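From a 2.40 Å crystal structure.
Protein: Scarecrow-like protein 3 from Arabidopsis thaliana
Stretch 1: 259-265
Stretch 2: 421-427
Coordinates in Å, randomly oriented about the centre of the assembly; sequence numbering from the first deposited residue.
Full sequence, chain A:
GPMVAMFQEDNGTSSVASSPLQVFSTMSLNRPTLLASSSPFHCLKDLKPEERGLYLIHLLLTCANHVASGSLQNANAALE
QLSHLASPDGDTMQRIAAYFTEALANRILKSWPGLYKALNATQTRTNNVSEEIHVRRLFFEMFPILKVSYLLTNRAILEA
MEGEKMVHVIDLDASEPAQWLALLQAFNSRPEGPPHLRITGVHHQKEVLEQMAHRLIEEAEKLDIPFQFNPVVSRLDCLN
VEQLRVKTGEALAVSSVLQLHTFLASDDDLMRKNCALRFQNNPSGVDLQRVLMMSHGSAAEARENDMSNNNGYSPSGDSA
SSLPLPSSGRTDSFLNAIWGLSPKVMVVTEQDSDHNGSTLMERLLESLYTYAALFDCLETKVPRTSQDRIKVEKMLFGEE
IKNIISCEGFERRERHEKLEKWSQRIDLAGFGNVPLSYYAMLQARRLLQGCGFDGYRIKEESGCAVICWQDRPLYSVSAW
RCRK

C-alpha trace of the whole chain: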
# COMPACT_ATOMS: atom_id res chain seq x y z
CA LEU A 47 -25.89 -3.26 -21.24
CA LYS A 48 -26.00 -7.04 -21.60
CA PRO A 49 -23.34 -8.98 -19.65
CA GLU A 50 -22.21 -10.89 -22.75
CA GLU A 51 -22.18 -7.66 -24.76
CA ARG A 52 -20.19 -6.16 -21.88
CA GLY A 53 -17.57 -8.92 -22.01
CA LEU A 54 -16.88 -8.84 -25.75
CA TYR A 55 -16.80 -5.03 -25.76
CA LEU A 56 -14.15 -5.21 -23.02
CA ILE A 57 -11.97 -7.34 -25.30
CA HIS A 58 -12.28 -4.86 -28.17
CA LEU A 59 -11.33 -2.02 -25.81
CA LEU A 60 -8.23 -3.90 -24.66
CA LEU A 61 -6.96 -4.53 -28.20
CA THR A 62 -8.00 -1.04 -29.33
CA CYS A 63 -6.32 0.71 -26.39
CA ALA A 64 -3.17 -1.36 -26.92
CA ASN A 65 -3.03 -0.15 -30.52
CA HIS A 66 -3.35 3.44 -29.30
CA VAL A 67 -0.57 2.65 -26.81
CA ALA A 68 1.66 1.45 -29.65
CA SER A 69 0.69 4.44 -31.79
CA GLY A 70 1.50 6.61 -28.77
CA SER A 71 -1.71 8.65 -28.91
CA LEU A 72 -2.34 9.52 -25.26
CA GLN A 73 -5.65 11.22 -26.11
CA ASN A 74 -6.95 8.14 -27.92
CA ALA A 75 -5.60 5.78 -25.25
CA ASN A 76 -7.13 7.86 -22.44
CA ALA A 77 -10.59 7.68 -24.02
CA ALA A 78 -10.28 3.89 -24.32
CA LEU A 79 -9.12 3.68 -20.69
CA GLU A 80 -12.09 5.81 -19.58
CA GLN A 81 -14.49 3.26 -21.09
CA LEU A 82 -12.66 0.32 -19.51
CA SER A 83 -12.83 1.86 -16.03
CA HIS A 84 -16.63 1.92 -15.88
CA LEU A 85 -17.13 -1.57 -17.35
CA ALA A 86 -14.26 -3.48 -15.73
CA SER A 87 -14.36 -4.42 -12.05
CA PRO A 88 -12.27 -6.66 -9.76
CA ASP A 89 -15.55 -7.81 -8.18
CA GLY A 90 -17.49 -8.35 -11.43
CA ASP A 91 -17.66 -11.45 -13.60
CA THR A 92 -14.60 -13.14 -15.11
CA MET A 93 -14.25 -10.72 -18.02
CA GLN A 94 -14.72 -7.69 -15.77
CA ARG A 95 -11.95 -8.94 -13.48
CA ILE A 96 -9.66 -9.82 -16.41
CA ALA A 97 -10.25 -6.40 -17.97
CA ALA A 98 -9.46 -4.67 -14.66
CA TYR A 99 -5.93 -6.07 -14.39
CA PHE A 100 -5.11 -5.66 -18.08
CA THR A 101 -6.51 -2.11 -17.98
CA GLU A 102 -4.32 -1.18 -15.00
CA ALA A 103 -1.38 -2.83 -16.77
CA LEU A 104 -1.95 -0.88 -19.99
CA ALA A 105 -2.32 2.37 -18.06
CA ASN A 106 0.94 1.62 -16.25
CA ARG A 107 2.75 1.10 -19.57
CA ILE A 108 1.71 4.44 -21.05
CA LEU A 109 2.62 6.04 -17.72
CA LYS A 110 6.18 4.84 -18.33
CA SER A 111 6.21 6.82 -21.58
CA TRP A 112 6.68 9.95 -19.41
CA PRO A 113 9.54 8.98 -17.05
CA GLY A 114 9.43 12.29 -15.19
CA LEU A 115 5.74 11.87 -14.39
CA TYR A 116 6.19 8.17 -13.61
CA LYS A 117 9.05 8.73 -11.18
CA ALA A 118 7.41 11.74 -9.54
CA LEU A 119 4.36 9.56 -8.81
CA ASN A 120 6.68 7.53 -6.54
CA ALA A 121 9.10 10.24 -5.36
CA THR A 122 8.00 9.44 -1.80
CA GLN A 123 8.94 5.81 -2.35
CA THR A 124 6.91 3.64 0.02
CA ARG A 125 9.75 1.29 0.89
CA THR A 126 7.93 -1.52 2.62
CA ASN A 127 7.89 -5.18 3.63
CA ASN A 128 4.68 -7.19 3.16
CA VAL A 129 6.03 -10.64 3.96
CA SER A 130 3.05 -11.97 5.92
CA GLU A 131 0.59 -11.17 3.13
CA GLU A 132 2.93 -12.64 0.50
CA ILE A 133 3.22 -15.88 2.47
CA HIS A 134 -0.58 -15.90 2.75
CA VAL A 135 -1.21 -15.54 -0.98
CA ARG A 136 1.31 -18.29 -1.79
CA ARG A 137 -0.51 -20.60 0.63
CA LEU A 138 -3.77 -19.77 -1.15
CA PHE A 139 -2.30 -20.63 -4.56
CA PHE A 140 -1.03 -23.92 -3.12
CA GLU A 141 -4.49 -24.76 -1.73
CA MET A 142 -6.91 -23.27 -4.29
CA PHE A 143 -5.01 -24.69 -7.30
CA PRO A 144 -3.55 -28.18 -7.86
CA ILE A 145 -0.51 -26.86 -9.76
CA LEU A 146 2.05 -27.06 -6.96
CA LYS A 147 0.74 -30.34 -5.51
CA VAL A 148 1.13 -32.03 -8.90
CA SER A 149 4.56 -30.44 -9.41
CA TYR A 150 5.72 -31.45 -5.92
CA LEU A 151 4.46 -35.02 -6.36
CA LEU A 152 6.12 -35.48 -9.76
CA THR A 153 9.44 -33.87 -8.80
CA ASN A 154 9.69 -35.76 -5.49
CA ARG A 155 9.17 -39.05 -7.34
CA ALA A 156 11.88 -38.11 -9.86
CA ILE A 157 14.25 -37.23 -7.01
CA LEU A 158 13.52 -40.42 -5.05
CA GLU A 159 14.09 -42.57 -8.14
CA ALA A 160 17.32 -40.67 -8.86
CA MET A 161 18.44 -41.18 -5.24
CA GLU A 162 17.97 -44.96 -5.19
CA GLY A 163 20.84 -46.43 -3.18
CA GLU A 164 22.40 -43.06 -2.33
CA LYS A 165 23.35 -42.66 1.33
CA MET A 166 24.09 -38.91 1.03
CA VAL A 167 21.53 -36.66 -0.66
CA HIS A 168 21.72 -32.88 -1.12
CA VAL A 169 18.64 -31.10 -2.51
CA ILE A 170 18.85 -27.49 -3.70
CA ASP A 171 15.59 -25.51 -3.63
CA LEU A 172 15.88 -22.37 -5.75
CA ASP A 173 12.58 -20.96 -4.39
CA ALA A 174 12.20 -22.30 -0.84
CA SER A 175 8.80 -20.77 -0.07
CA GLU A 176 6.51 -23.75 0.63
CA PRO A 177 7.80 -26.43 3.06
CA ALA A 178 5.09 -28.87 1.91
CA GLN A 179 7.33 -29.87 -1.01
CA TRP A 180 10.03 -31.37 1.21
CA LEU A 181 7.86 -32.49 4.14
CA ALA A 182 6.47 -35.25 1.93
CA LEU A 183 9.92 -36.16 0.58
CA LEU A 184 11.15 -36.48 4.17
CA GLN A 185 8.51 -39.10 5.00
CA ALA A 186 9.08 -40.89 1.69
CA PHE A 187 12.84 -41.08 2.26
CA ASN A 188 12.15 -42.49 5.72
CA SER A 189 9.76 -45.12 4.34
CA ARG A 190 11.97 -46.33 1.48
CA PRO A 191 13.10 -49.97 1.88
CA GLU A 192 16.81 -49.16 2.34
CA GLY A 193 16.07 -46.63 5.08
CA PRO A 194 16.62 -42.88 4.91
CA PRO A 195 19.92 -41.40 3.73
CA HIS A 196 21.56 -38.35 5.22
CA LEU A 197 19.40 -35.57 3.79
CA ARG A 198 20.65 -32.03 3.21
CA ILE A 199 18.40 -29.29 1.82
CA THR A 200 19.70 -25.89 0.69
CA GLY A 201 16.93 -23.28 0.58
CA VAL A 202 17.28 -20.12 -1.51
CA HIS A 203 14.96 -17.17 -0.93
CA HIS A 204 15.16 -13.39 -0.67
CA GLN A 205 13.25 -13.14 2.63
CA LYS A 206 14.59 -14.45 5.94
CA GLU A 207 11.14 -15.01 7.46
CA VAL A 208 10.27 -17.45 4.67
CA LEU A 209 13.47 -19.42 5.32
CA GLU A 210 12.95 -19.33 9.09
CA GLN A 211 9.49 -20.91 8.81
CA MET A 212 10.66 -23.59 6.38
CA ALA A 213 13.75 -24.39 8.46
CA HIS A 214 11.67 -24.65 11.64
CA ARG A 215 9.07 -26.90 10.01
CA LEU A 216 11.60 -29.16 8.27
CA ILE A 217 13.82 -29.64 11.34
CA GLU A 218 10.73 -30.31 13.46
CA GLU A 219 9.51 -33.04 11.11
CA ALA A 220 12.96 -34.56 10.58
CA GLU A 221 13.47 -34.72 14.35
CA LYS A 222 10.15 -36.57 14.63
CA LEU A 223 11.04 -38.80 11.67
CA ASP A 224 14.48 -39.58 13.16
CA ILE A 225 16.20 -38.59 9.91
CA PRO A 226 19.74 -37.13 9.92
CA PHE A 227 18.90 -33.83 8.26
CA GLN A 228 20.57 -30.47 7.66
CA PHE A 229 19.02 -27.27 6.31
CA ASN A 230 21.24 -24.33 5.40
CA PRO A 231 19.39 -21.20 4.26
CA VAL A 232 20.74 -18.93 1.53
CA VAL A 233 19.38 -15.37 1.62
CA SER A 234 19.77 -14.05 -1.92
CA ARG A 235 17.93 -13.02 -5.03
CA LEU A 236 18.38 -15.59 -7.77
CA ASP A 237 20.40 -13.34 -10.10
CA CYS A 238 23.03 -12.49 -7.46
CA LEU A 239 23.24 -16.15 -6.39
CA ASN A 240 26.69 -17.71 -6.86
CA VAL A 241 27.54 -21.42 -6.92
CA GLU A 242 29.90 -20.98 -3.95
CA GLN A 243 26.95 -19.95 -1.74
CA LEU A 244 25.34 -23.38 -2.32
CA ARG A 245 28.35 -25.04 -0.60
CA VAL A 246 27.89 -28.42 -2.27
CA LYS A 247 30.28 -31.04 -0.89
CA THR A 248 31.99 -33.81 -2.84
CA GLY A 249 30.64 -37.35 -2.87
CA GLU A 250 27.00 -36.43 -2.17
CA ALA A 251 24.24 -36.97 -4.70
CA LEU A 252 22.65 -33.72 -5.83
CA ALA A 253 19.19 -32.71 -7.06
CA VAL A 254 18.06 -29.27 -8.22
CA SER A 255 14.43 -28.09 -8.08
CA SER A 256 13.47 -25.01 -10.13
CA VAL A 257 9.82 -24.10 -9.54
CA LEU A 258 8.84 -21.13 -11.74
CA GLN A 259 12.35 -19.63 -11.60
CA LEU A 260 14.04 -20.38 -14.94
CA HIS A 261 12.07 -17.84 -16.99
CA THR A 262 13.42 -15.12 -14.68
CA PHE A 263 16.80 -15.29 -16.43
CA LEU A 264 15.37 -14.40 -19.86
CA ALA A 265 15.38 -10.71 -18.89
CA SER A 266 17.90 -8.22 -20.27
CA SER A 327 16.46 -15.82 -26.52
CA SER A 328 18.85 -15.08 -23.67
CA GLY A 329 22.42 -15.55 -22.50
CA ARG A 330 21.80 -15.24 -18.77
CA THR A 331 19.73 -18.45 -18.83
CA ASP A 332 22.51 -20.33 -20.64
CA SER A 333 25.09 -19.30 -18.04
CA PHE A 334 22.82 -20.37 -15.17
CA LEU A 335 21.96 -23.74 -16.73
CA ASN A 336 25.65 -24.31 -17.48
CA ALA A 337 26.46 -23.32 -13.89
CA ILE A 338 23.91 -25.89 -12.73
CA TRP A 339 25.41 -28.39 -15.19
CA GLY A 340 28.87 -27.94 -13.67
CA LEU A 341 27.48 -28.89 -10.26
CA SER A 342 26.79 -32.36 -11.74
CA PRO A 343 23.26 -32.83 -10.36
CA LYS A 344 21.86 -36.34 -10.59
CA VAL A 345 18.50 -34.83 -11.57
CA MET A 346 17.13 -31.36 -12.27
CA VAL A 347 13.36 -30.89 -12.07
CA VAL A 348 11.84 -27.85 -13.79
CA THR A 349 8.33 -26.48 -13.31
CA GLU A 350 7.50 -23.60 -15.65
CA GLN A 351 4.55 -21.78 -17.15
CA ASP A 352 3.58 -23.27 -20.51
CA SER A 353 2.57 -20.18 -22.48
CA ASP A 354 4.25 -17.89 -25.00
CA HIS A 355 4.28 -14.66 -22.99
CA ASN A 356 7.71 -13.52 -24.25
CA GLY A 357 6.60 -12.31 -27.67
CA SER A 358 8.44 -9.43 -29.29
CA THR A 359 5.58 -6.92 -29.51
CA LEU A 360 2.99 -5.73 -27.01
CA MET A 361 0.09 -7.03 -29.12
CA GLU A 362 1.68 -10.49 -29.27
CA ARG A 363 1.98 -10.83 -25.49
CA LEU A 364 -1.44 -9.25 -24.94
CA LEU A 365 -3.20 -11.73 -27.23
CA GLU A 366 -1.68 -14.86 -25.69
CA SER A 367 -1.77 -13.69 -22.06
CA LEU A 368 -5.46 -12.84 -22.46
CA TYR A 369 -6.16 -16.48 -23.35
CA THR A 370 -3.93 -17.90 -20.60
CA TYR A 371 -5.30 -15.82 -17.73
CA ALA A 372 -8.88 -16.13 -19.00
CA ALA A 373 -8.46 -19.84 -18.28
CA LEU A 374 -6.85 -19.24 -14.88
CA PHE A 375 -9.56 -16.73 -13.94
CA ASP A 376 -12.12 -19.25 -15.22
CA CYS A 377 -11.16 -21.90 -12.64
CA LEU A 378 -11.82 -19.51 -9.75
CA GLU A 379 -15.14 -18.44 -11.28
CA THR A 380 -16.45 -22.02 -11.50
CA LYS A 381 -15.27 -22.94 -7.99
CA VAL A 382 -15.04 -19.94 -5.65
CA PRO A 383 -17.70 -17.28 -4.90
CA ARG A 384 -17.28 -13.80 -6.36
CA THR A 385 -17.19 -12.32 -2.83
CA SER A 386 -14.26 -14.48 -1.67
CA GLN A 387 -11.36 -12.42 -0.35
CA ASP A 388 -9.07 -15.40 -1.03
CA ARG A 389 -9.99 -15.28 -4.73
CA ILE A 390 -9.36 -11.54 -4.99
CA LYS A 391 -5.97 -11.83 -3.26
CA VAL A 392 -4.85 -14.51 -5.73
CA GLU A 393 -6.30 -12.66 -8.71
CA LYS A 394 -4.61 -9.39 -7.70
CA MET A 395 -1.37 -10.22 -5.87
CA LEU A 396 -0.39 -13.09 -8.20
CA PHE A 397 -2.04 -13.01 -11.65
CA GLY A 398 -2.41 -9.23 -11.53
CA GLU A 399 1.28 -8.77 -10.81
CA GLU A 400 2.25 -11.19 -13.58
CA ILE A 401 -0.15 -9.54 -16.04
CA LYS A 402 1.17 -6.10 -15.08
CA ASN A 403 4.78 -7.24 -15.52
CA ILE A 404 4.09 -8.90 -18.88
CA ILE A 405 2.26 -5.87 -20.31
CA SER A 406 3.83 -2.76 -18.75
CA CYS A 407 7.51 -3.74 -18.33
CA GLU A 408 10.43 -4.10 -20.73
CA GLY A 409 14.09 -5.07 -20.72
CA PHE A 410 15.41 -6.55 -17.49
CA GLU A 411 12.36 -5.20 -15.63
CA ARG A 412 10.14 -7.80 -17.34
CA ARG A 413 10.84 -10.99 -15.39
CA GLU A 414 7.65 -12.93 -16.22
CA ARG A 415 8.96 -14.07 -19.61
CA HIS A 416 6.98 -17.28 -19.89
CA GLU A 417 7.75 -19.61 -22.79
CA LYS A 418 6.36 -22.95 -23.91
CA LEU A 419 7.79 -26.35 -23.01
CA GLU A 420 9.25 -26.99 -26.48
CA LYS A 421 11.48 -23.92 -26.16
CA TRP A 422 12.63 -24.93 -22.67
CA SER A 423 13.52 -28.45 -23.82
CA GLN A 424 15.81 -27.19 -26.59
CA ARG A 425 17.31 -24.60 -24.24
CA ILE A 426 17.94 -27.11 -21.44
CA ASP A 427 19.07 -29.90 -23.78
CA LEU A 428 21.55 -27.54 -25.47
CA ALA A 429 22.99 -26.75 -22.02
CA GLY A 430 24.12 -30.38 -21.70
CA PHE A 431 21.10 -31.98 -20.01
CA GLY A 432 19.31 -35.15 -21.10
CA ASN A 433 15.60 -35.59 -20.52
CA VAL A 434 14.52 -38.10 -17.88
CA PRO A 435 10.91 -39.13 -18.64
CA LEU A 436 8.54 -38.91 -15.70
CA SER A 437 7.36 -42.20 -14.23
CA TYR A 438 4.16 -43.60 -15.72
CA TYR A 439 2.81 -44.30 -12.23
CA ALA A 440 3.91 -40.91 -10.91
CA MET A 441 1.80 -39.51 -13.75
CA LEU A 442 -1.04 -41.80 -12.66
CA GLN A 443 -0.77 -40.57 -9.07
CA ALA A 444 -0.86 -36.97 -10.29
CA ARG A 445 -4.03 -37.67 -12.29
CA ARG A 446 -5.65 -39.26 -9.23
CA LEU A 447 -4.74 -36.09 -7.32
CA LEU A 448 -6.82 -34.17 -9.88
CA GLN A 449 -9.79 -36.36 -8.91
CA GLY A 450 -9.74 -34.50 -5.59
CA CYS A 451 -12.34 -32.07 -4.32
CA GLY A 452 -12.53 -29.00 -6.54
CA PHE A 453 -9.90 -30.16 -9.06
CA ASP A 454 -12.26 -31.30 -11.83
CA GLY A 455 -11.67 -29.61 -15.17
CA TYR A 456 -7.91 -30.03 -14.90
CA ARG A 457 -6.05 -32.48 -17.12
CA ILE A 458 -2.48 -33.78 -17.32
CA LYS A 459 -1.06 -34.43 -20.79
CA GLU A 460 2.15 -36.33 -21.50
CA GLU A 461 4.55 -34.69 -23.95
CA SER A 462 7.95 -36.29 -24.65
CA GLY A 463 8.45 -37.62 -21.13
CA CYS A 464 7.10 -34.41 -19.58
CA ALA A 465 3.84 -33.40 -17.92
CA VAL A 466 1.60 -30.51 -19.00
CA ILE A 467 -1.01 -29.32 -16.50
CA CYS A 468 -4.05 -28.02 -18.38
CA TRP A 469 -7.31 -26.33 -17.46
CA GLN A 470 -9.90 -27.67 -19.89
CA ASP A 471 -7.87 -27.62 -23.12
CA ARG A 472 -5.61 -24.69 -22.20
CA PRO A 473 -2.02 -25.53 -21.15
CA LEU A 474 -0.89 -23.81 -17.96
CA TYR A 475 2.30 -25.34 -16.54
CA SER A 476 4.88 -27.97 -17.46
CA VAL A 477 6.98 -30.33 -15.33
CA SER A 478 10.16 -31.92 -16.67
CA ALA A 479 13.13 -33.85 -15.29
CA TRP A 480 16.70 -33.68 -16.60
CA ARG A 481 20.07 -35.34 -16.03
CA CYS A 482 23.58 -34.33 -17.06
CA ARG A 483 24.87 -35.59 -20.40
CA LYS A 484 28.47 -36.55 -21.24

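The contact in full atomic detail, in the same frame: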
# COMPACT_ATOMS: atom_id res chain seq x y z
N GLN A 259 11.21 -20.53 -11.75
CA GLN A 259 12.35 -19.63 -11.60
C GLN A 259 13.20 -19.48 -12.85
O GLN A 259 13.92 -18.49 -12.96
CB GLN A 259 13.25 -20.09 -10.45
CG GLN A 259 12.57 -20.12 -9.10
CD GLN A 259 11.84 -18.82 -8.80
OE1 GLN A 259 12.42 -17.74 -8.88
NE2 GLN A 259 10.56 -18.92 -8.46
N LEU A 260 13.13 -20.42 -13.80
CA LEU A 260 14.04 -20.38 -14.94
C LEU A 260 13.73 -19.21 -15.87
O LEU A 260 14.64 -18.56 -16.38
CB LEU A 260 13.99 -21.70 -15.69
CG LEU A 260 15.34 -22.21 -16.20
CD1 LEU A 260 16.32 -22.31 -15.05
CD2 LEU A 260 15.18 -23.56 -16.88
N HIS A 261 12.44 -18.92 -16.09
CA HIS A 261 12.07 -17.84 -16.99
C HIS A 261 12.55 -16.48 -16.50
O HIS A 261 12.59 -15.53 -17.29
CB HIS A 261 10.55 -17.82 -17.20
CG HIS A 261 9.77 -17.50 -15.96
ND1 HIS A 261 9.01 -18.44 -15.30
CD2 HIS A 261 9.63 -16.34 -15.27
CE1 HIS A 261 8.43 -17.87 -14.25
NE2 HIS A 261 8.79 -16.60 -14.21
N THR A 262 12.90 -16.37 -15.21
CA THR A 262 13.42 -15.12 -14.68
C THR A 262 14.67 -14.67 -15.42
O THR A 262 14.87 -13.47 -15.65
CB THR A 262 13.70 -15.28 -13.18
OG1 THR A 262 12.47 -15.21 -12.45
CG2 THR A 262 14.66 -14.22 -12.67
N PHE A 263 15.51 -15.62 -15.83
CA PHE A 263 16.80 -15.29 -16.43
C PHE A 263 16.70 -14.84 -17.88
O PHE A 263 17.72 -14.45 -18.45
CB PHE A 263 17.73 -16.50 -16.34
CG PHE A 263 18.14 -16.85 -14.94
CD1 PHE A 263 17.36 -17.70 -14.17
CD2 PHE A 263 19.29 -16.33 -14.38
CE1 PHE A 263 17.73 -18.03 -12.88
CE2 PHE A 263 19.67 -16.65 -13.09
CZ PHE A 263 18.88 -17.50 -12.34
N LEU A 264 15.51 -14.87 -18.49
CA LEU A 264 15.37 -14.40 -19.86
C LEU A 264 15.37 -12.88 -19.98
O LEU A 264 15.33 -12.37 -21.10
CB LEU A 264 14.08 -14.96 -20.48
CG LEU A 264 13.96 -16.47 -20.67
CD1 LEU A 264 12.72 -16.81 -21.48
CD2 LEU A 264 15.20 -17.05 -21.33
N ALA A 265 15.42 -12.16 -18.87
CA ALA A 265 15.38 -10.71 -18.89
C ALA A 265 16.73 -10.13 -19.30
O ALA A 265 17.78 -10.77 -19.15
CB ALA A 265 14.95 -10.16 -17.53
N LYS A 421 10.32 -24.81 -26.21
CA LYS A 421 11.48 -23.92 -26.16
C LYS A 421 12.39 -24.26 -24.99
O LYS A 421 13.62 -24.23 -25.13
CB LYS A 421 11.02 -22.46 -26.07
CG LYS A 421 10.69 -21.83 -27.41
CD LYS A 421 10.97 -20.34 -27.39
CE LYS A 421 11.00 -19.76 -28.79
NZ LYS A 421 11.56 -18.38 -28.81
N TRP A 422 11.82 -24.59 -23.83
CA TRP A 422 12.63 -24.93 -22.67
C TRP A 422 13.43 -26.21 -22.91
O TRP A 422 14.59 -26.30 -22.49
CB TRP A 422 11.76 -25.07 -21.43
CG TRP A 422 11.28 -23.76 -20.90
CD1 TRP A 422 9.99 -23.31 -20.86
CD2 TRP A 422 12.09 -22.71 -20.34
NE1 TRP A 422 9.95 -22.05 -20.31
CE2 TRP A 422 11.22 -21.66 -19.98
CE3 TRP A 422 13.46 -22.57 -20.11
CZ2 TRP A 422 11.68 -20.49 -19.40
CZ3 TRP A 422 13.92 -21.40 -19.54
CH2 TRP A 422 13.03 -20.37 -19.19
N SER A 423 12.82 -27.19 -23.57
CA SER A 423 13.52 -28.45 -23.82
C SER A 423 14.77 -28.23 -24.66
O SER A 423 15.86 -28.70 -24.30
CB SER A 423 12.58 -29.44 -24.51
OG SER A 423 11.50 -29.80 -23.65
N GLN A 424 14.64 -27.52 -25.78
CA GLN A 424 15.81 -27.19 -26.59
C GLN A 424 16.85 -26.43 -25.77
O GLN A 424 18.04 -26.75 -25.81
CB GLN A 424 15.40 -26.36 -27.81
CG GLN A 424 14.44 -27.04 -28.76
CD GLN A 424 14.22 -26.23 -30.02
OE1 GLN A 424 15.09 -25.47 -30.44
NE2 GLN A 424 13.06 -26.39 -30.64
N ARG A 425 16.40 -25.43 -25.02
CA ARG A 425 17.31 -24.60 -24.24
C ARG A 425 18.05 -25.44 -23.19
O ARG A 425 19.27 -25.32 -23.04
CB ARG A 425 16.53 -23.47 -23.57
CG ARG A 425 17.38 -22.29 -23.14
CD ARG A 425 16.52 -21.21 -22.50
NE ARG A 425 15.48 -20.71 -23.40
CZ ARG A 425 15.68 -19.78 -24.32
NH1 ARG A 425 14.67 -19.38 -25.09
NH2 ARG A 425 16.88 -19.24 -24.48
N ILE A 426 17.32 -26.30 -22.48
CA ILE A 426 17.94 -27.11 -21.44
C ILE A 426 18.79 -28.22 -22.05
O ILE A 426 19.88 -28.53 -21.55
CB ILE A 426 16.86 -27.67 -20.49
CG1 ILE A 426 16.23 -26.54 -19.68
CG2 ILE A 426 17.43 -28.74 -19.58
CD1 ILE A 426 15.05 -26.97 -18.84
N ASP A 427 18.31 -28.83 -23.14
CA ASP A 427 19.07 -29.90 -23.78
C ASP A 427 20.36 -29.37 -24.39
O ASP A 427 21.39 -30.05 -24.38
CB ASP A 427 18.21 -30.60 -24.83
CG ASP A 427 18.97 -31.67 -25.59
OD1 ASP A 427 19.70 -31.33 -26.54
OD2 ASP A 427 18.84 -32.86 -25.22

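The indole of Trp422 is the centre of a small apolar contact between a 3-10 turn (261-264), with Leu260 just before it, and one stretch of a longer helix (421-427). Its CA-to-CB bond points sideways, but chi1 near -74° (m) goes with a ring whose far end comes nearer the other stretch, where it meets Leu260, His261 and Leu264. Leu260 meets it with both side chain and backbone: Leu260 CD2 lies 3.7 Å from Trp422 CZ3, and the carbonyl carbon C of Leu260 lies 3.6 Å from Trp422 CH2. The same Leu260 CD2 reaches Ile426 CD1 at 3.9 Å. Trp422 and Ile426 stand one helical turn apart, so this methyl touches two successive turns of the helix. His261 N lies 3.5 Å from Trp422 CH2 and His261 CB 3.6 Å from Trp422 CZ2, while the imidazole leads away and both its ring nitrogens hydrogen-bond elsewhere in the structure. Leu264 adds a looser apolar contact, its CD1 4.2 Å from Trp422 CH2.

The backbones stay well apart, the nearest CA atoms being those of Leu260 and Trp422 at 9.1 Å, so side chains span most of the gap. Each segment is braced by hydrogen bonds within its own backbone. Phe263 N hydrogen-bonds to Leu260 O (3.1 Å) and Leu264 N to His261 O (3.2 Å); the CA-to-CB bonds of Leu260 and Leu264 both point toward the helix. In the helix, Ile426 N bonds to Trp422 O (2.7 Å).

At the polar edge, Leu264 CD2 lies over one face of the Arg425 guanidinium, 4.1 Å from Arg425 CZ, a van der Waals contact that leaves the in-plane N-H groups free to bond in other directions. Trp422 NE1 is satisfied elsewhere. No hydrogen bond crosses between the stretches; they meet through shape and apolar burial, about 257 Å² over both sides.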